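Local coordinates for endoglucanase (Thermotoga maritima, PDB 1VHO), which is named an endoglucanase but belongs to the M42 peptidase family, and is probably an aminopeptidase that uses two divalent metal ions per subunit, at residues G19-E24 with H67-G72; I71-S76 with D151-D156. All coordinates share one frame; numbering follows the deposited sequence.

Contact 1: G19-E24 with H67-G72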
loop_
_atom_site.group_PDB
_atom_site.type_symbol
_atom_site.label_atom_id
_atom_site.label_comp_id
_atom_site.label_asym_id
_atom_site.label_seq_id
_atom_site.Cartn_x
_atom_site.Cartn_y
_atom_site.Cartn_z
ATOM N N GLY A 19 3.620 -0.961 9.614
ATOM C CA GLY A 19 4.643 -0.062 9.040
ATOM C C GLY A 19 4.055 1.324 8.829
ATOM O O GLY A 19 3.745 1.750 7.702
ATOM N N PRO A 20 3.690 2.017 9.904
ATOM C CA PRO A 20 3.109 3.345 9.821
ATOM C C PRO A 20 4.154 4.290 9.192
ATOM O O PRO A 20 5.333 3.964 9.256
ATOM C CB PRO A 20 2.847 3.740 11.282
ATOM C CG PRO A 20 3.849 2.917 12.047
ATOM C CD PRO A 20 3.924 1.600 11.323
ATOM N N SER A 21 3.682 5.319 8.544
ATOM C CA SER A 21 4.597 6.253 7.841
ATOM C C SER A 21 5.793 6.605 8.720
ATOM O O SER A 21 5.600 7.011 9.886
ATOM C CB SER A 21 3.830 7.538 7.519
ATOM O OG SER A 21 2.661 7.172 6.769
ATOM N N GLY A 22 6.979 6.489 8.146
ATOM C CA GLY A 22 8.208 6.808 8.872
ATOM C C GLY A 22 8.834 5.626 9.558
ATOM O O GLY A 22 9.982 5.700 10.041
ATOM N N TYR A 23 8.080 4.545 9.788
ATOM C CA TYR A 23 8.556 3.366 10.519
ATOM C C TYR A 23 8.198 2.093 9.745
ATOM O O TYR A 23 7.631 1.142 10.288
ATOM C CB TYR A 23 7.856 3.330 11.910
ATOM C CG TYR A 23 7.930 4.685 12.611
ATOM C CD1 TYR A 23 9.066 5.022 13.354
ATOM C CD2 TYR A 23 6.933 5.621 12.471
ATOM C CE1 TYR A 23 9.174 6.281 13.925
ATOM C CE2 TYR A 23 7.018 6.891 13.058
ATOM C CZ TYR A 23 8.155 7.187 13.799
ATOM O OH TYR A 23 8.253 8.436 14.377
ATOM N N GLU A 24 8.494 2.080 8.443
ATOM C CA GLU A 24 8.131 0.948 7.588
ATOM C C GLU A 24 9.150 -0.163 7.569
ATOM O O GLU A 24 8.900 -1.188 6.891
ATOM C CB GLU A 24 7.942 1.453 6.114
ATOM C CG GLU A 24 6.974 2.612 5.988
ATOM C CD GLU A 24 7.586 3.993 6.023
ATOM O OE1 GLU A 24 8.693 4.201 6.521
ATOM O OE2 GLU A 24 6.930 4.933 5.546
ATOM N N HIS A 67 3.426 1.946 -2.915
ATOM C CA HIS A 67 3.714 2.542 -1.598
ATOM C C HIS A 67 3.656 1.398 -0.558
ATOM O O HIS A 67 2.986 0.375 -0.800
ATOM C CB HIS A 67 2.630 3.555 -1.223
ATOM C CG HIS A 67 2.500 4.753 -2.089
ATOM N ND1 HIS A 67 3.272 5.890 -1.896
ATOM C CD2 HIS A 67 1.676 5.019 -3.145
ATOM C CE1 HIS A 67 2.935 6.800 -2.784
ATOM N NE2 HIS A 67 1.972 6.300 -3.542
ATOM N N VAL A 68 4.218 1.602 0.633
ATOM C CA VAL A 68 4.215 0.513 1.617
ATOM C C VAL A 68 3.633 0.893 2.970
ATOM O O VAL A 68 3.323 -0.038 3.741
ATOM C CB VAL A 68 5.615 -0.070 1.905
ATOM C CG1 VAL A 68 6.354 -0.539 0.650
ATOM C CG2 VAL A 68 6.497 0.918 2.641
ATOM N N ASP A 69 3.524 2.195 3.271
ATOM C CA ASP A 69 3.065 2.586 4.599
ATOM C C ASP A 69 1.598 2.454 4.868
ATOM O O ASP A 69 0.742 2.064 4.040
ATOM C CB ASP A 69 3.558 4.039 4.913
ATOM C CG ASP A 69 2.813 5.113 4.143
ATOM O OD1 ASP A 69 2.138 4.789 3.139
ATOM O OD2 ASP A 69 2.864 6.322 4.465
ATOM N N GLU A 70 1.237 2.770 6.114
ATOM C CA GLU A 70 -0.141 2.774 6.576
ATOM C C GLU A 70 -0.309 3.946 7.547
ATOM O O GLU A 70 0.682 4.501 8.039
ATOM C CB GLU A 70 -0.545 1.493 7.324
ATOM C CG GLU A 70 0.300 1.287 8.634
ATOM C CD GLU A 70 0.119 -0.168 9.085
ATOM O OE1 GLU A 70 -0.877 -0.470 9.792
ATOM O OE2 GLU A 70 0.934 -1.032 8.730
ATOM N N ILE A 71 -1.536 4.242 7.891
ATOM C CA ILE A 71 -1.756 5.349 8.823
ATOM C C ILE A 71 -1.286 4.942 10.214
ATOM O O ILE A 71 -1.228 3.782 10.644
ATOM C CB ILE A 71 -3.215 5.799 8.840
ATOM C CG1 ILE A 71 -4.114 4.741 9.435
ATOM C CG2 ILE A 71 -3.669 6.180 7.418
ATOM C CD1 ILE A 71 -4.790 5.236 10.713
ATOM N N GLY A 72 -0.892 5.993 10.935
ATOM C CA GLY A 72 -0.422 5.790 12.297
ATOM C C GLY A 72 -0.689 7.098 13.083
ATOM O O GLY A 72 -1.067 8.137 12.494
#

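Contact 2: I71-S76 with D151-D156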
loop_
_atom_site.group_PDB
_atom_site.type_symbol
_atom_site.label_atom_id
_atom_site.label_comp_id
_atom_site.label_asym_id
_atom_site.label_seq_id
_atom_site.Cartn_x
_atom_site.Cartn_y
_atom_site.Cartn_z
ATOM N N ILE A 71 -1.536 4.242 7.891
ATOM C CA ILE A 71 -1.756 5.349 8.823
ATOM C C ILE A 71 -1.286 4.942 10.214
ATOM O O ILE A 71 -1.228 3.782 10.644
ATOM C CB ILE A 71 -3.215 5.799 8.840
ATOM C CG1 ILE A 71 -4.114 4.741 9.435
ATOM C CG2 ILE A 71 -3.669 6.180 7.418
ATOM C CD1 ILE A 71 -4.790 5.236 10.713
ATOM N N GLY A 72 -0.892 5.993 10.935
ATOM C CA GLY A 72 -0.422 5.790 12.297
ATOM C C GLY A 72 -0.689 7.098 13.083
ATOM O O GLY A 72 -1.067 8.137 12.494
ATOM N N PHE A 73 -0.517 6.983 14.370
ATOM C CA PHE A 73 -0.703 8.118 15.289
ATOM C C PHE A 73 0.464 8.136 16.279
ATOM O O PHE A 73 1.080 7.108 16.572
ATOM C CB PHE A 73 -1.987 7.929 16.158
ATOM C CG PHE A 73 -3.242 7.713 15.384
ATOM C CD1 PHE A 73 -4.032 8.758 14.976
ATOM C CD2 PHE A 73 -3.643 6.409 15.073
ATOM C CE1 PHE A 73 -5.206 8.545 14.244
ATOM C CE2 PHE A 73 -4.788 6.198 14.317
ATOM C CZ PHE A 73 -5.594 7.252 13.924
ATOM N N VAL A 74 0.755 9.328 16.793
ATOM C CA VAL A 74 1.783 9.445 17.819
ATOM C C VAL A 74 1.142 10.028 19.077
ATOM O O VAL A 74 0.225 10.862 18.939
ATOM C CB VAL A 74 2.953 10.358 17.326
ATOM C CG1 VAL A 74 2.450 11.742 16.938
ATOM C CG2 VAL A 74 4.011 10.418 18.417
ATOM N N VAL A 75 1.543 9.585 20.249
ATOM C CA VAL A 75 0.980 10.154 21.483
ATOM C C VAL A 75 1.631 11.569 21.578
ATOM O O VAL A 75 2.866 11.633 21.581
ATOM C CB VAL A 75 1.348 9.327 22.709
ATOM C CG1 VAL A 75 0.951 10.030 23.995
ATOM C CG2 VAL A 75 0.622 7.954 22.616
ATOM N N SER A 76 0.824 12.600 21.522
ATOM C CA SER A 76 1.422 13.946 21.562
ATOM C C SER A 76 1.323 14.572 22.938
ATOM O O SER A 76 2.061 15.506 23.237
ATOM C CB SER A 76 0.670 14.829 20.555
ATOM O OG SER A 76 -0.706 14.764 20.865
ATOM N N ASP A 151 5.067 7.628 21.694
ATOM C CA ASP A 151 4.706 6.229 21.374
ATOM C C ASP A 151 3.857 6.256 20.094
ATOM O O ASP A 151 3.082 7.182 19.903
ATOM C CB ASP A 151 3.975 5.566 22.542
ATOM C CG ASP A 151 4.980 5.147 23.645
ATOM O OD1 ASP A 151 6.190 5.054 23.400
ATOM O OD2 ASP A 151 4.532 4.940 24.761
ATOM N N ILE A 152 4.001 5.209 19.276
ATOM C CA ILE A 152 3.290 5.187 17.983
ATOM C C ILE A 152 2.171 4.137 18.009
ATOM O O ILE A 152 2.380 3.033 18.461
ATOM C CB ILE A 152 4.284 4.828 16.882
ATOM C CG1 ILE A 152 5.371 5.947 16.705
ATOM C CG2 ILE A 152 3.591 4.571 15.531
ATOM C CD1 ILE A 152 4.778 7.270 16.280
ATOM N N ALA A 153 1.025 4.503 17.459
ATOM C CA ALA A 153 -0.116 3.586 17.405
ATOM C C ALA A 153 -0.508 3.320 15.957
ATOM O O ALA A 153 -0.271 4.161 15.103
ATOM C CB ALA A 153 -1.331 4.280 18.069
ATOM N N VAL A 154 -1.018 2.110 15.685
ATOM C CA VAL A 154 -1.537 1.821 14.356
ATOM C C VAL A 154 -2.927 1.191 14.600
ATOM O O VAL A 154 -3.263 0.872 15.743
ATOM C CB VAL A 154 -0.658 0.845 13.561
ATOM C CG1 VAL A 154 0.719 1.498 13.244
ATOM C CG2 VAL A 154 -0.445 -0.419 14.393
ATOM N N ILE A 155 -3.679 0.967 13.545
ATOM C CA ILE A 155 -4.985 0.307 13.677
ATOM C C ILE A 155 -4.773 -1.139 14.095
ATOM O O ILE A 155 -3.888 -1.859 13.621
ATOM C CB ILE A 155 -5.676 0.342 12.282
ATOM C CG1 ILE A 155 -6.115 1.769 11.988
ATOM C CG2 ILE A 155 -6.871 -0.612 12.240
ATOM C CD1 ILE A 155 -7.127 2.298 12.939
ATOM N N ASP A 156 -5.571 -1.598 15.075
ATOM C CA ASP A 156 -5.429 -2.967 15.564
ATOM C C ASP A 156 -6.484 -3.837 14.846
ATOM O O ASP A 156 -7.622 -3.824 15.256
ATOM C CB ASP A 156 -5.632 -3.016 17.069
ATOM C CG ASP A 156 -5.446 -4.363 17.717
ATOM O OD1 ASP A 156 -4.925 -5.329 17.102
ATOM O OD2 ASP A 156 -5.848 -4.531 18.891
HETATM O O HOH W 1 -2.676 1.546 10.670
#

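Contact 1: G19-E24 with H67-G72
The side chain of E24 lies against V68 and D69. CB and CG both rest on V68 CG2, with E24 CG 3.8 Å from V68 CG2. The chain then bends at chi2 (93°), which lays the carboxylate alongside D69, its OE2 3.5 Å from D69 CB. OE2 is also held by two backbone N-H groups, of Q203 and G22, the latter from above the carboxylate plane. G22 is the third residue of a type II turn (P20 to Y23), where its positive phi would jam a CB against the preceding carbonyl. S21 OG donates to D69 OD2, although the 2.5 Å between S21 OG and D69 OD2 is too short to be taken literally. The backbones form a single beta bridge, P20 with E70: S21 N donates to E70 O (3.2 Å), and E70 N gives a weak bond to G19 O. G19 N also gives a nearly straight bond (169°) to E70 OE2. H67, a predicted zinc ligand, and D69 have the family H-x-D spacing, but D69 does not touch the H67 ring. E70 is buried, yet R174 pairs with its OE2 and K169 with its OE1, so its carboxylate is probably ionised.

Contact 2: I71-S76 with D151-D156
F73 O takes the N-H of A153 at 2.8 Å from A153 N, almost straight at 168°, and the same oxygen is approached by the CA-H of I152, with I152 CA 3.3 Å from F73 O. F73 N returns a bond to A153 O, making F73 and A153 an antiparallel hydrogen-bonded pair. One residue along, V74 and I152 form a non-hydrogen-bonded pair. Beyond it, V75 N donates to D151 O (2.9 Å). Strands 73-76 and 152-155 thereby join in the six-stranded antiparallel sheet of the small beta domain that M42 peptidases carry beside their catalytic domain.

The side chains suit the two faces. On one, A153 is small enough to sit beside the first carbon of F73, F73 CB and A153 CB being 4.2 Å apart, while L85 and I103 from the flanking strands add apolar surface. On the other, I152 has CG1 anti to its carbonyl carbon (chi1 -66°), and a further turn at chi2 brings CD1 against V74, 3.7 Å from V74 CB; beta-branched residues fit such extended backbone. At the far end the side chains of I71 and I155 cross obliquely, I71 CD1 3.9 Å from I155 CG1. Here the backbones of I71 and I155 are joined through a water, which donates to I71 O (2.7 Å from the water oxygen) and accepts from I155 N.

In the fold
From the N terminus, helix 7-16 leads into 19-24, which contact 1 joins to 67-72 after a loop of 42 residues containing helix 25-35 and three strands of the mixed sheet of the catalytic domain, the last of them 61-67. Contact 2 starts where contact 1 ends, sharing I71 and G72, and closes a second loop of 74 residues that holds most of the six-stranded antiparallel sheet. The two loops therefore follow one another along the chain, without crossing. In space the two contacts touch: P20 packs on I152 and V154 of strand 152-155, so the turn before helix 25-35 touches the beta domain near the junction with the catalytic domain.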